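Local coordinates for protein erythromycin C-12 hydroxylase (Saccharopolyspora erythraea, PDB 2JJO) that hydroxylates the macrolactone ring of erythromycin D at C-12 to give erythromycin C, using a heme-bound iron, molecular oxygen and NADPH, at residues 46-51 with 175-180; 170-175 with 184-189; 286-291 with 390-395. The protein carries 1 engineered substitution. All coordinates share one frame; numbering follows the deposited sequence.

Contact 1. Residues 46-51 with 175-180; sequences DRYGVW and DDPTDP
The flat groups of Tyr-48 and Asp-176 make the main contact, a stack of phenol ring against carboxylate with planes 23° apart. It begins at Asp-176 CB, which lies 3.5 Å from the centroid of the Tyr-48 ring in a CH-pi contact over one face. The two side chains run in opposite directions, and Tyr-48 OH ends 3.5 Å from Asp-175 CB. Over the opposite face of the ring sits the aliphatic CD of Arg-47, so the phenol is sandwiched.

Apolar packing continues beside the ring. Val-50 CG2 is 3.9 Å from Pro-177 CG and 4.0 Å from Thr-178 CG2, while Met-311 of strand 311-315 touches all three side chains. Pro-177 also touches the bound erythromycin D.

The polar link across the contact is a water that donates to Tyr-48 O and to Asp-176 OD2, at 2.8 Å from each.

Type I beta turns span 46-49 and 176-179, each beginning with an aspartate that makes an Asx turn. Asp-46 OD1 accepts Tyr-48 N, with Val-50 N an additional donor from the opposite face of the carboxylate. Asp-176, its CG anti to the backbone N (chi1 177°), uses OD1 to accept Thr-178 N at 2.9 Å and Thr-178 OG1 at 2.7 Å. The Asp-176 carboxylate is therefore held through both oxygens, which fixes its rotation as it stacks on the tyrosine at the protein surface.

Contact 2. Residues 170-175 with 184-189; sequences VDIQMD and ERIADV. With EY5 (Erythromycin D), chain C.
Ile-172 has CG1 anti to its amide nitrogen (chi1 -155°) and stays extended to CD1, which carries that methyl from the F-G loop of the P450 fold onto the following helix, 180-206. There CD1 packs 3.6 Å from Ile-186 N and 3.7 Å from Val-189 CG2, with Arg-185 CB alongside, so a single methyl packs against one turn of the helix. The other branch, Ile-172 CG2, turns to the substrate and meets C27, the sugar-ring methyl of the desosamine of erythromycin D. Ile-186 CD1 reaches the same C27, at 3.6 Å. Met-174 leads away from the helix and places SD 3.6 Å from desosamine C25, so loop and helix together line the pocket around this sugar. Leu-169 of the preceding helix, 159-170, touches both Ile-186 and Val-189.

The polar half of the contact lies toward solvent. Gln-173 folds its amide so that OE1 stands over one face of the Arg-185 guanidinium, while NE2 donates to Asp-175 OD1. Arg-185 NH2 donates to Gln-173 O at 2.8 Å, meeting the carbonyl oxygen 45° above its plane, and NE adds a weak second bond of 3.2 Å to that same Gln-173 O.

Contact 3. Residues 286-291 with 390-395; sequences PPFPQM and EQIVLG. With EY5 (Erythromycin D), chain C.
Phe-288 and Ile-392 meet at the wall of the substrate pocket, where Phe-288 CE1 lies 4.4 Å from Ile-392 CG2 and both side chains face erythromycin D. The macrolactone covers one face of the phenyl ring, its C10 standing 3.6 Å above the ring plane over the centre of Phe-288. The ketone oxygen O11 comes closer still, 3.1 Å from Phe-288 CD1, and sugar oxygen O8 lies in plane at the ring edge. From the other segment, Ile-392 CD1 reaches desosamine C27, and Val-393 CG1 packs on C33, a methyl of the macrolactone.

Behind this surface the backbones are joined. Leu-394 N donates to Pro-287 O at 2.8 Å in a nearly straight bond, and Val-393 CA adds a CA-H...O contact to the same oxygen at 3.2 Å. Pro-289 CD lies 3.2 Å from Ile-392 O, and Leu-394 CB is equally close, 3.2 Å, to Pro-286 O, so prolines and carbonyls interlock closely.

Further out, a gamma turn shapes the second segment: Val-393 N bonds to Gln-391 O around Ile-392, whose phi of 72° and psi of -55° are the classic values. With CG anti to the backbone N (chi1 -167°), the Phe-288 ring is carried between the macrolactone and Gln-290 O. Helix 228-259, the long central helix of P450s, touches Pro-287 and Val-393, and the heme touches Pro-287. These segments correspond to substrate recognition sites 5 and 6 of the family. Their side chains offer mainly carbon surface, consistent with recognition by shape on this side, while His-88, Glu-89 and Gln-292 hydrogen-bond the substrate.

How the contacts relate
Along the chain, contacts 1 and 2 cross, sharing Asp-175 in the loop between helices 159-170 and 180-206, and contact 3 follows in the later half. Their centres lie 14 Å (1 and 2), 16 Å (2 and 3) and 17 Å (1 and 3) apart, going from the surface to the buried core. Contacts 1 and 3 do not touch, yet residues 46-51 and 286-291 both lead into strands of the mixed five-stranded sheet. Contacts 2 and 3 are joined through Gln-391 NE2, which probably hydrogen-bonds to Ile-172 O and Val-170 O. The F-G loop is thus probably tied to the 390-395 wall, and all three contacts border the erythromycin D pocket.

Contact 1. Residues 46-51 with 175-180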
loop_
_atom_site.group_PDB
_atom_site.type_symbol
_atom_site.label_atom_id
_atom_site.label_comp_id
_atom_site.label_asym_id
_atom_site.label_seq_id
_atom_site.Cartn_x
_atom_site.Cartn_y
_atom_site.Cartn_z
ATOM N N ASP A 46 4.474 -23.920 -1.539
ATOM C CA ASP A 46 4.516 -24.062 -0.062
ATOM C C ASP A 46 3.566 -25.159 0.469
ATOM O O ASP A 46 2.878 -25.841 -0.286
ATOM C CB ASP A 46 4.309 -22.712 0.657
ATOM C CG ASP A 46 2.868 -22.205 0.583
ATOM O OD1 ASP A 46 1.948 -22.989 0.234
ATOM O OD2 ASP A 46 2.661 -21.006 0.880
ATOM N N ARG A 47 3.541 -25.336 1.775
ATOM C CA ARG A 47 2.778 -26.442 2.367
ATOM C C ARG A 47 1.279 -26.304 2.223
ATOM O O ARG A 47 0.577 -27.278 2.442
ATOM C CB ARG A 47 3.126 -26.599 3.839
ATOM C CG ARG A 47 3.231 -25.284 4.551
ATOM C CD ARG A 47 2.180 -25.229 5.607
ATOM N NE ARG A 47 2.724 -24.766 6.878
ATOM C CZ ARG A 47 2.304 -25.188 8.065
ATOM N NH1 ARG A 47 1.321 -26.096 8.161
ATOM N NH2 ARG A 47 2.883 -24.706 9.161
ATOM N N TYR A 48 0.805 -25.109 1.849
ATOM C CA TYR A 48 -0.616 -24.873 1.566
ATOM C C TYR A 48 -0.963 -24.989 0.063
ATOM O O TYR A 48 -2.118 -24.726 -0.348
ATOM C CB TYR A 48 -1.005 -23.483 2.058
ATOM C CG TYR A 48 -0.769 -23.251 3.529
ATOM C CD1 TYR A 48 0.066 -22.214 3.951
ATOM C CD2 TYR A 48 -1.369 -24.063 4.501
ATOM C CE1 TYR A 48 0.287 -21.968 5.305
ATOM C CE2 TYR A 48 -1.132 -23.847 5.852
ATOM C CZ TYR A 48 -0.314 -22.788 6.246
ATOM O OH TYR A 48 -0.080 -22.537 7.590
ATOM N N GLY A 49 0.033 -25.330 -0.745
ATOM C CA GLY A 49 -0.107 -25.408 -2.221
ATOM C C GLY A 49 -0.103 -24.038 -2.882
ATOM O O GLY A 49 -0.577 -23.900 -3.999
ATOM N N VAL A 50 0.400 -23.031 -2.165
ATOM C CA VAL A 50 0.560 -21.673 -2.711
ATOM C C VAL A 50 1.927 -21.548 -3.390
ATOM O O VAL A 50 2.915 -22.031 -2.879
ATOM C CB VAL A 50 0.315 -20.541 -1.641
ATOM C CG1 VAL A 50 0.530 -19.128 -2.258
ATOM C CG2 VAL A 50 -1.097 -20.630 -1.075
ATOM N N TRP A 51 1.954 -20.909 -4.559
ATOM C CA TRP A 51 3.133 -20.862 -5.396
ATOM C C TRP A 51 3.739 -19.487 -5.325
ATOM O O TRP A 51 3.099 -18.481 -5.701
ATOM C CB TRP A 51 2.783 -21.183 -6.844
ATOM C CG TRP A 51 2.447 -22.625 -7.057
ATOM C CD1 TRP A 51 1.254 -23.235 -6.808
ATOM C CD2 TRP A 51 3.327 -23.644 -7.566
ATOM N NE1 TRP A 51 1.332 -24.577 -7.135
ATOM C CE2 TRP A 51 2.599 -24.850 -7.594
ATOM C CE3 TRP A 51 4.670 -23.653 -7.974
ATOM C CZ2 TRP A 51 3.170 -26.064 -8.016
ATOM C CZ3 TRP A 51 5.247 -24.888 -8.412
ATOM C CH2 TRP A 51 4.486 -26.053 -8.435
ATOM N N ASP A 175 -3.203 -17.897 8.376
ATOM C CA ASP A 175 -2.096 -18.777 8.071
ATOM C C ASP A 175 -2.228 -19.144 6.595
ATOM O O ASP A 175 -1.635 -18.490 5.750
ATOM C CB ASP A 175 -2.046 -19.988 9.027
ATOM C CG ASP A 175 -3.423 -20.502 9.387
ATOM O OD1 ASP A 175 -3.882 -20.220 10.521
ATOM O OD2 ASP A 175 -4.050 -21.159 8.528
ATOM N N ASP A 176 -3.058 -20.131 6.283
ATOM C CA ASP A 176 -3.307 -20.506 4.903
ATOM C C ASP A 176 -4.243 -19.456 4.235
ATOM O O ASP A 176 -5.393 -19.249 4.665
ATOM C CB ASP A 176 -3.888 -21.909 4.935
ATOM C CG ASP A 176 -4.282 -22.452 3.568
ATOM O OD1 ASP A 176 -4.276 -21.753 2.516
ATOM O OD2 ASP A 176 -4.622 -23.640 3.590
ATOM N N PRO A 177 -3.748 -18.767 3.188
ATOM C CA PRO A 177 -4.556 -17.715 2.536
ATOM C C PRO A 177 -5.665 -18.234 1.622
ATOM O O PRO A 177 -6.514 -17.449 1.140
ATOM C CB PRO A 177 -3.503 -16.920 1.749
ATOM C CG PRO A 177 -2.499 -17.961 1.377
ATOM C CD PRO A 177 -2.413 -18.896 2.555
ATOM N N THR A 178 -5.702 -19.548 1.406
ATOM C CA THR A 178 -6.802 -20.155 0.638
ATOM C C THR A 178 -7.919 -20.714 1.558
ATOM O O THR A 178 -8.904 -21.279 1.076
ATOM C CB THR A 178 -6.301 -21.275 -0.332
ATOM O OG1 THR A 178 -5.898 -22.420 0.420
ATOM C CG2 THR A 178 -5.107 -20.792 -1.146
ATOM N N ASP A 179 -7.730 -20.599 2.879
ATOM C CA ASP A 179 -8.703 -21.136 3.802
ATOM C C ASP A 179 -10.034 -20.339 3.660
ATOM O O ASP A 179 -10.041 -19.129 3.832
ATOM C CB ASP A 179 -8.138 -21.085 5.228
ATOM C CG ASP A 179 -9.029 -21.807 6.274
ATOM O OD1 ASP A 179 -8.570 -21.957 7.415
ATOM O OD2 ASP A 179 -10.185 -22.185 5.977
ATOM N N PRO A 180 -11.178 -21.022 3.400
ATOM C CA PRO A 180 -12.436 -20.252 3.348
ATOM C C PRO A 180 -12.789 -19.622 4.688
ATOM O O PRO A 180 -13.520 -18.632 4.711
ATOM C CB PRO A 180 -13.507 -21.303 2.992
ATOM C CG PRO A 180 -12.939 -22.586 3.418
ATOM C CD PRO A 180 -11.417 -22.464 3.183
HETATM O O HOH W 1 -4.235 -25.343 1.396
#

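Contact 2. Residues 170-175 with 184-189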
loop_
_atom_site.group_PDB
_atom_site.type_symbol
_atom_site.label_atom_id
_atom_site.label_comp_id
_atom_site.label_asym_id
_atom_site.label_seq_id
_atom_site.Cartn_x
_atom_site.Cartn_y
_atom_site.Cartn_z
ATOM N N VAL A 170 -5.482 -5.754 9.219
ATOM C CA VAL A 170 -4.049 -5.983 9.050
ATOM C C VAL A 170 -3.519 -7.028 10.023
ATOM O O VAL A 170 -2.582 -7.764 9.681
ATOM C CB VAL A 170 -3.218 -4.657 9.105
ATOM C CG1 VAL A 170 -1.745 -4.945 9.302
ATOM C CG2 VAL A 170 -3.431 -3.887 7.826
ATOM N N ASP A 171 -4.150 -7.118 11.204
ATOM C CA ASP A 171 -3.769 -8.095 12.243
ATOM C C ASP A 171 -4.683 -9.351 12.349
ATOM O O ASP A 171 -4.568 -10.112 13.297
ATOM C CB ASP A 171 -3.669 -7.420 13.634
ATOM C CG ASP A 171 -2.744 -6.184 13.655
ATOM O OD1 ASP A 171 -2.194 -5.792 12.605
ATOM O OD2 ASP A 171 -2.565 -5.603 14.751
ATOM N N ILE A 172 -5.552 -9.563 11.361
ATOM C CA ILE A 172 -6.436 -10.725 11.323
ATOM C C ILE A 172 -5.631 -12.030 11.452
ATOM O O ILE A 172 -4.533 -12.144 10.872
ATOM C CB ILE A 172 -7.321 -10.677 10.047
ATOM C CG1 ILE A 172 -8.612 -11.465 10.250
ATOM C CG2 ILE A 172 -6.531 -11.084 8.745
ATOM C CD1 ILE A 172 -9.601 -11.175 9.217
ATOM N N GLN A 173 -6.123 -12.984 12.253
ATOM C CA GLN A 173 -5.421 -14.269 12.363
ATOM C C GLN A 173 -5.468 -14.938 10.984
ATOM O O GLN A 173 -6.515 -15.045 10.381
ATOM C CB GLN A 173 -6.032 -15.183 13.426
ATOM C CG GLN A 173 -5.043 -16.240 13.974
ATOM C CD GLN A 173 -5.001 -17.484 13.081
ATOM O OE1 GLN A 173 -6.054 -18.045 12.753
ATOM N NE2 GLN A 173 -3.792 -17.895 12.664
ATOM N N MET A 174 -4.307 -15.369 10.500
ATOM C CA MET A 174 -4.159 -15.793 9.129
ATOM C C MET A 174 -3.012 -16.800 9.092
ATOM O O MET A 174 -1.996 -16.613 9.723
ATOM C CB MET A 174 -3.822 -14.572 8.269
ATOM C CG MET A 174 -3.421 -14.873 6.813
ATOM S SD MET A 174 -3.110 -13.398 5.858
ATOM C CE MET A 174 -1.443 -12.952 6.255
ATOM N N ASP A 175 -3.203 -17.897 8.376
ATOM C CA ASP A 175 -2.096 -18.777 8.071
ATOM C C ASP A 175 -2.228 -19.144 6.595
ATOM O O ASP A 175 -1.635 -18.490 5.750
ATOM C CB ASP A 175 -2.046 -19.988 9.027
ATOM C CG ASP A 175 -3.423 -20.502 9.387
ATOM O OD1 ASP A 175 -3.882 -20.220 10.521
ATOM O OD2 ASP A 175 -4.050 -21.159 8.528
ATOM N N GLU A 184 -14.039 -15.719 5.342
ATOM C CA GLU A 184 -15.179 -15.441 6.207
ATOM C C GLU A 184 -14.809 -14.515 7.325
ATOM O O GLU A 184 -15.572 -13.586 7.604
ATOM C CB GLU A 184 -15.830 -16.737 6.750
ATOM C CG GLU A 184 -16.447 -17.654 5.645
ATOM C CD GLU A 184 -16.635 -19.114 6.083
ATOM O OE1 GLU A 184 -15.993 -19.535 7.079
ATOM O OE2 GLU A 184 -17.437 -19.840 5.432
ATOM N N ARG A 185 -13.646 -14.747 7.949
ATOM C CA ARG A 185 -13.132 -13.857 8.989
ATOM C C ARG A 185 -12.909 -12.430 8.450
ATOM O O ARG A 185 -13.268 -11.438 9.097
ATOM C CB ARG A 185 -11.849 -14.395 9.594
ATOM C CG ARG A 185 -12.034 -15.462 10.667
ATOM C CD ARG A 185 -10.767 -15.533 11.595
ATOM N NE ARG A 185 -9.536 -15.842 10.869
ATOM C CZ ARG A 185 -9.255 -17.054 10.453
ATOM N NH1 ARG A 185 -10.131 -18.035 10.717
ATOM N NH2 ARG A 185 -8.131 -17.294 9.791
ATOM N N ILE A 186 -12.342 -12.330 7.258
ATOM C CA ILE A 186 -12.191 -11.021 6.588
ATOM C C ILE A 186 -13.510 -10.321 6.374
ATOM O O ILE A 186 -13.626 -9.118 6.616
ATOM C CB ILE A 186 -11.457 -11.134 5.223
ATOM C CG1 ILE A 186 -10.022 -11.643 5.446
ATOM C CG2 ILE A 186 -11.541 -9.787 4.445
ATOM C CD1 ILE A 186 -9.239 -12.013 4.176
ATOM N N ALA A 187 -14.507 -11.058 5.916
ATOM C CA ALA A 187 -15.837 -10.479 5.768
ATOM C C ALA A 187 -16.374 -9.928 7.095
ATOM O O ALA A 187 -16.885 -8.803 7.144
ATOM C CB ALA A 187 -16.805 -11.522 5.173
ATOM N N ASP A 188 -16.273 -10.719 8.167
ATOM C CA ASP A 188 -16.698 -10.295 9.507
ATOM C C ASP A 188 -16.003 -9.004 9.965
ATOM O O ASP A 188 -16.662 -8.052 10.433
ATOM C CB ASP A 188 -16.431 -11.392 10.536
ATOM C CG ASP A 188 -17.221 -12.653 10.274
ATOM O OD1 ASP A 188 -18.238 -12.613 9.551
ATOM O OD2 ASP A 188 -16.815 -13.709 10.781
ATOM N N VAL A 189 -14.681 -8.968 9.835
ATOM C CA VAL A 189 -13.947 -7.761 10.226
ATOM C C VAL A 189 -14.334 -6.513 9.425
ATOM O O VAL A 189 -14.337 -5.421 9.989
ATOM C CB VAL A 189 -12.390 -7.925 10.246
ATOM C CG1 VAL A 189 -11.977 -9.019 11.157
ATOM C CG2 VAL A 189 -11.844 -8.200 8.890
HETATM O O1 EY5 C . -7.098 -2.680 0.212
HETATM C C1 EY5 C . -7.372 -3.508 -0.672
HETATM O O2 EY5 C . -6.809 -3.385 -1.976
HETATM C C13 EY5 C . -6.034 -2.223 -2.281
HETATM C C36 EY5 C . -6.407 -1.755 -3.684
HETATM C C37 EY5 C . -7.892 -1.593 -3.838
HETATM C C12 EY5 C . -4.570 -2.623 -2.177
HETATM C C35 EY5 C . -4.339 -4.019 -2.757
HETATM C C11 EY5 C . -4.073 -2.543 -0.723
HETATM O O12 EY5 C . -4.104 -1.200 -0.190
HETATM C C10 EY5 C . -2.649 -3.087 -0.536
HETATM C C34 EY5 C . -1.631 -2.223 -1.318
HETATM C C2 EY5 C . -8.295 -4.709 -0.567
HETATM C C30 EY5 C . -9.717 -4.192 -0.361
HETATM C C3 EY5 C . -7.838 -5.738 0.468
HETATM O O3 EY5 C . -8.654 -6.917 0.266
HETATM C C14 EY5 C . -9.128 -7.610 1.399
HETATM O O4 EY5 C . -8.531 -8.909 1.385
HETATM C C18 EY5 C . -8.906 -9.775 0.318
HETATM C C21 EY5 C . -8.141 -11.095 0.490
HETATM C C17 EY5 C . -10.401 -10.000 0.418
HETATM O O6 EY5 C . -10.827 -10.875 -0.634
HETATM C C16 EY5 C . -11.231 -8.700 0.409
HETATM C C19 EY5 C . -12.687 -9.047 0.736
HETATM O O5 EY5 C . -11.251 -8.148 -0.911
HETATM C C15 EY5 C . -10.665 -7.670 1.400
HETATM C C4 EY5 C . -6.321 -6.057 0.375
HETATM C C31 EY5 C . -6.008 -7.056 -0.760
HETATM C C5 EY5 C . -5.759 -6.468 1.747
HETATM C C6 EY5 C . -5.181 -5.305 2.579
HETATM C C32 EY5 C . -5.012 -5.734 4.033
HETATM O O10 EY5 C . -6.125 -4.208 2.606
HETATM C C7 EY5 C . -3.804 -4.947 1.961
HETATM C C8 EY5 C . -3.338 -3.499 2.029
HETATM C C33 EY5 C . -2.761 -3.186 3.417
HETATM C C9 EY5 C . -2.323 -3.177 0.956
HETATM O O11 EY5 C . -1.193 -2.920 1.300
HETATM O O7 EY5 C . -4.710 -7.424 1.644
HETATM C C22 EY5 C . -5.089 -8.749 2.020
HETATM O O9 EY5 C . -5.449 -8.844 3.395
HETATM C C26 EY5 C . -5.858 -10.166 3.759
HETATM C C27 EY5 C . -6.333 -10.120 5.188
HETATM C C25 EY5 C . -4.718 -11.172 3.553
HETATM C C24 EY5 C . -4.164 -11.066 2.115
HETATM N N1 EY5 C . -2.993 -11.935 1.785
HETATM C C29 EY5 C . -3.386 -13.350 1.869
HETATM C C28 EY5 C . -1.765 -11.715 2.570
HETATM C C23 EY5 C . -3.845 -9.610 1.789
HETATM O O8 EY5 C . -3.428 -9.504 0.421
#

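Contact 3. Residues 286-291 with 390-395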
loop_
_atom_site.group_PDB
_atom_site.type_symbol
_atom_site.label_atom_id
_atom_site.label_comp_id
_atom_site.label_asym_id
_atom_site.label_seq_id
_atom_site.Cartn_x
_atom_site.Cartn_y
_atom_site.Cartn_z
ATOM N N PRO A 286 9.049 -1.905 0.146
ATOM C CA PRO A 286 7.655 -1.789 -0.320
ATOM C C PRO A 286 6.675 -2.032 0.817
ATOM O O PRO A 286 6.760 -3.057 1.485
ATOM C CB PRO A 286 7.536 -2.920 -1.384
ATOM C CG PRO A 286 8.709 -3.897 -0.990
ATOM C CD PRO A 286 9.786 -2.940 -0.608
ATOM N N PRO A 287 5.754 -1.090 1.050
ATOM C CA PRO A 287 4.703 -1.277 2.082
ATOM C C PRO A 287 3.924 -2.614 1.963
ATOM O O PRO A 287 3.621 -3.228 2.967
ATOM C CB PRO A 287 3.769 -0.085 1.834
ATOM C CG PRO A 287 4.760 1.021 1.318
ATOM C CD PRO A 287 5.680 0.236 0.397
ATOM N N PHE A 288 3.606 -3.017 0.738
ATOM C CA PHE A 288 2.865 -4.233 0.453
ATOM C C PHE A 288 3.877 -5.128 -0.306
ATOM O O PHE A 288 4.091 -4.947 -1.511
ATOM C CB PHE A 288 1.672 -3.867 -0.468
ATOM C CG PHE A 288 0.635 -4.933 -0.608
ATOM C CD1 PHE A 288 0.136 -5.612 0.507
ATOM C CD2 PHE A 288 0.119 -5.241 -1.868
ATOM C CE1 PHE A 288 -0.850 -6.601 0.379
ATOM C CE2 PHE A 288 -0.885 -6.202 -2.018
ATOM C CZ PHE A 288 -1.377 -6.878 -0.888
ATOM N N PRO A 289 4.554 -6.025 0.419
ATOM C CA PRO A 289 5.691 -6.764 -0.133
ATOM C C PRO A 289 5.319 -7.958 -1.019
ATOM O O PRO A 289 6.184 -8.497 -1.686
ATOM C CB PRO A 289 6.435 -7.241 1.133
ATOM C CG PRO A 289 5.262 -7.459 2.137
ATOM C CD PRO A 289 4.293 -6.357 1.838
ATOM N N GLN A 290 4.059 -8.385 -1.013
ATOM C CA GLN A 290 3.658 -9.559 -1.782
ATOM C C GLN A 290 2.212 -9.355 -2.237
ATOM O O GLN A 290 1.484 -8.568 -1.626
ATOM C CB GLN A 290 3.807 -10.815 -0.909
ATOM C CG GLN A 290 2.855 -10.786 0.246
ATOM C CD GLN A 290 3.013 -11.917 1.228
ATOM O OE1 GLN A 290 3.695 -12.921 0.968
ATOM N NE2 GLN A 290 2.352 -11.767 2.384
ATOM N N MET A 291 1.803 -9.997 -3.336
ATOM C CA MET A 291 0.418 -9.925 -3.745
ATOM C C MET A 291 -0.018 -11.249 -4.369
ATOM O O MET A 291 0.828 -12.002 -4.858
ATOM C CB MET A 291 0.038 -8.734 -4.665
ATOM C CG MET A 291 1.003 -8.200 -5.702
ATOM S SD MET A 291 0.869 -6.349 -5.749
ATOM C CE MET A 291 2.145 -5.926 -4.602
ATOM N N GLU A 390 3.702 -7.751 12.021
ATOM C CA GLU A 390 4.047 -9.179 11.896
ATOM C C GLU A 390 3.692 -9.748 10.500
ATOM O O GLU A 390 4.336 -10.691 10.000
ATOM C CB GLU A 390 3.359 -10.038 13.012
ATOM C CG GLU A 390 3.936 -9.877 14.450
ATOM C CD GLU A 390 5.360 -10.448 14.675
ATOM O OE1 GLU A 390 5.738 -11.514 14.125
ATOM O OE2 GLU A 390 6.113 -9.818 15.450
ATOM N N GLN A 391 2.693 -9.164 9.856
ATOM C CA GLN A 391 2.181 -9.739 8.621
ATOM C C GLN A 391 1.635 -8.687 7.668
ATOM O O GLN A 391 1.390 -7.540 8.049
ATOM C CB GLN A 391 1.093 -10.766 8.951
ATOM C CG GLN A 391 -0.150 -10.165 9.642
ATOM C CD GLN A 391 -1.200 -11.221 9.880
ATOM O OE1 GLN A 391 -0.878 -12.412 9.987
ATOM N NE2 GLN A 391 -2.443 -10.806 9.994
ATOM N N ILE A 392 1.460 -9.111 6.426
ATOM C CA ILE A 392 0.738 -8.377 5.394
ATOM C C ILE A 392 1.492 -7.137 4.878
ATOM O O ILE A 392 1.687 -6.987 3.668
ATOM C CB ILE A 392 -0.734 -8.049 5.801
ATOM C CG1 ILE A 392 -1.517 -9.356 6.057
ATOM C CG2 ILE A 392 -1.451 -7.258 4.708
ATOM C CD1 ILE A 392 -2.970 -9.147 6.531
ATOM N N VAL A 393 1.880 -6.237 5.784
ATOM C CA VAL A 393 2.646 -5.056 5.342
ATOM C C VAL A 393 4.064 -5.093 5.893
ATOM O O VAL A 393 4.352 -5.784 6.876
ATOM C CB VAL A 393 1.984 -3.715 5.742
ATOM C CG1 VAL A 393 0.658 -3.532 5.014
ATOM C CG2 VAL A 393 1.816 -3.613 7.291
ATOM N N LEU A 394 4.918 -4.288 5.269
ATOM C CA LEU A 394 6.297 -4.180 5.642
ATOM C C LEU A 394 6.547 -2.804 6.247
ATOM O O LEU A 394 6.733 -1.809 5.526
ATOM C CB LEU A 394 7.159 -4.421 4.403
ATOM C CG LEU A 394 8.663 -4.388 4.643
ATOM C CD1 LEU A 394 9.117 -5.646 5.418
ATOM C CD2 LEU A 394 9.462 -4.221 3.337
ATOM N N GLY A 395 6.549 -2.733 7.579
ATOM C CA GLY A 395 6.593 -1.436 8.253
ATOM C C GLY A 395 6.638 -1.582 9.753
ATOM O O GLY A 395 6.759 -2.709 10.272
HETATM O O1 EY5 C . -7.098 -2.680 0.212
HETATM C C1 EY5 C . -7.372 -3.508 -0.672
HETATM O O2 EY5 C . -6.809 -3.385 -1.976
HETATM C C13 EY5 C . -6.034 -2.223 -2.281
HETATM C C36 EY5 C . -6.407 -1.755 -3.684
HETATM C C37 EY5 C . -7.892 -1.593 -3.838
HETATM C C12 EY5 C . -4.570 -2.623 -2.177
HETATM C C35 EY5 C . -4.339 -4.019 -2.757
HETATM C C11 EY5 C . -4.073 -2.543 -0.723
HETATM O O12 EY5 C . -4.104 -1.200 -0.190
HETATM C C10 EY5 C . -2.649 -3.087 -0.536
HETATM C C34 EY5 C . -1.631 -2.223 -1.318
HETATM C C2 EY5 C . -8.295 -4.709 -0.567
HETATM C C30 EY5 C . -9.717 -4.192 -0.361
HETATM C C3 EY5 C . -7.838 -5.738 0.468
HETATM O O3 EY5 C . -8.654 -6.917 0.266
HETATM C C14 EY5 C . -9.128 -7.610 1.399
HETATM O O4 EY5 C . -8.531 -8.909 1.385
HETATM C C18 EY5 C . -8.906 -9.775 0.318
HETATM C C21 EY5 C . -8.141 -11.095 0.490
HETATM C C17 EY5 C . -10.401 -10.000 0.418
HETATM O O6 EY5 C . -10.827 -10.875 -0.634
HETATM C C16 EY5 C . -11.231 -8.700 0.409
HETATM C C19 EY5 C . -12.687 -9.047 0.736
HETATM O O5 EY5 C . -11.251 -8.148 -0.911
HETATM C C15 EY5 C . -10.665 -7.670 1.400
HETATM C C4 EY5 C . -6.321 -6.057 0.375
HETATM C C31 EY5 C . -6.008 -7.056 -0.760
HETATM C C5 EY5 C . -5.759 -6.468 1.747
HETATM C C6 EY5 C . -5.181 -5.305 2.579
HETATM C C32 EY5 C . -5.012 -5.734 4.033
HETATM O O10 EY5 C . -6.125 -4.208 2.606
HETATM C C7 EY5 C . -3.804 -4.947 1.961
HETATM C C8 EY5 C . -3.338 -3.499 2.029
HETATM C C33 EY5 C . -2.761 -3.186 3.417
HETATM C C9 EY5 C . -2.323 -3.177 0.956
HETATM O O11 EY5 C . -1.193 -2.920 1.300
HETATM O O7 EY5 C . -4.710 -7.424 1.644
HETATM C C22 EY5 C . -5.089 -8.749 2.020
HETATM O O9 EY5 C . -5.449 -8.844 3.395
HETATM C C26 EY5 C . -5.858 -10.166 3.759
HETATM C C27 EY5 C . -6.333 -10.120 5.188
HETATM C C25 EY5 C . -4.718 -11.172 3.553
HETATM C C24 EY5 C . -4.164 -11.066 2.115
HETATM N N1 EY5 C . -2.993 -11.935 1.785
HETATM C C29 EY5 C . -3.386 -13.350 1.869
HETATM C C28 EY5 C . -1.765 -11.715 2.570
HETATM C C23 EY5 C . -3.845 -9.610 1.789
HETATM O O8 EY5 C . -3.428 -9.504 0.421
#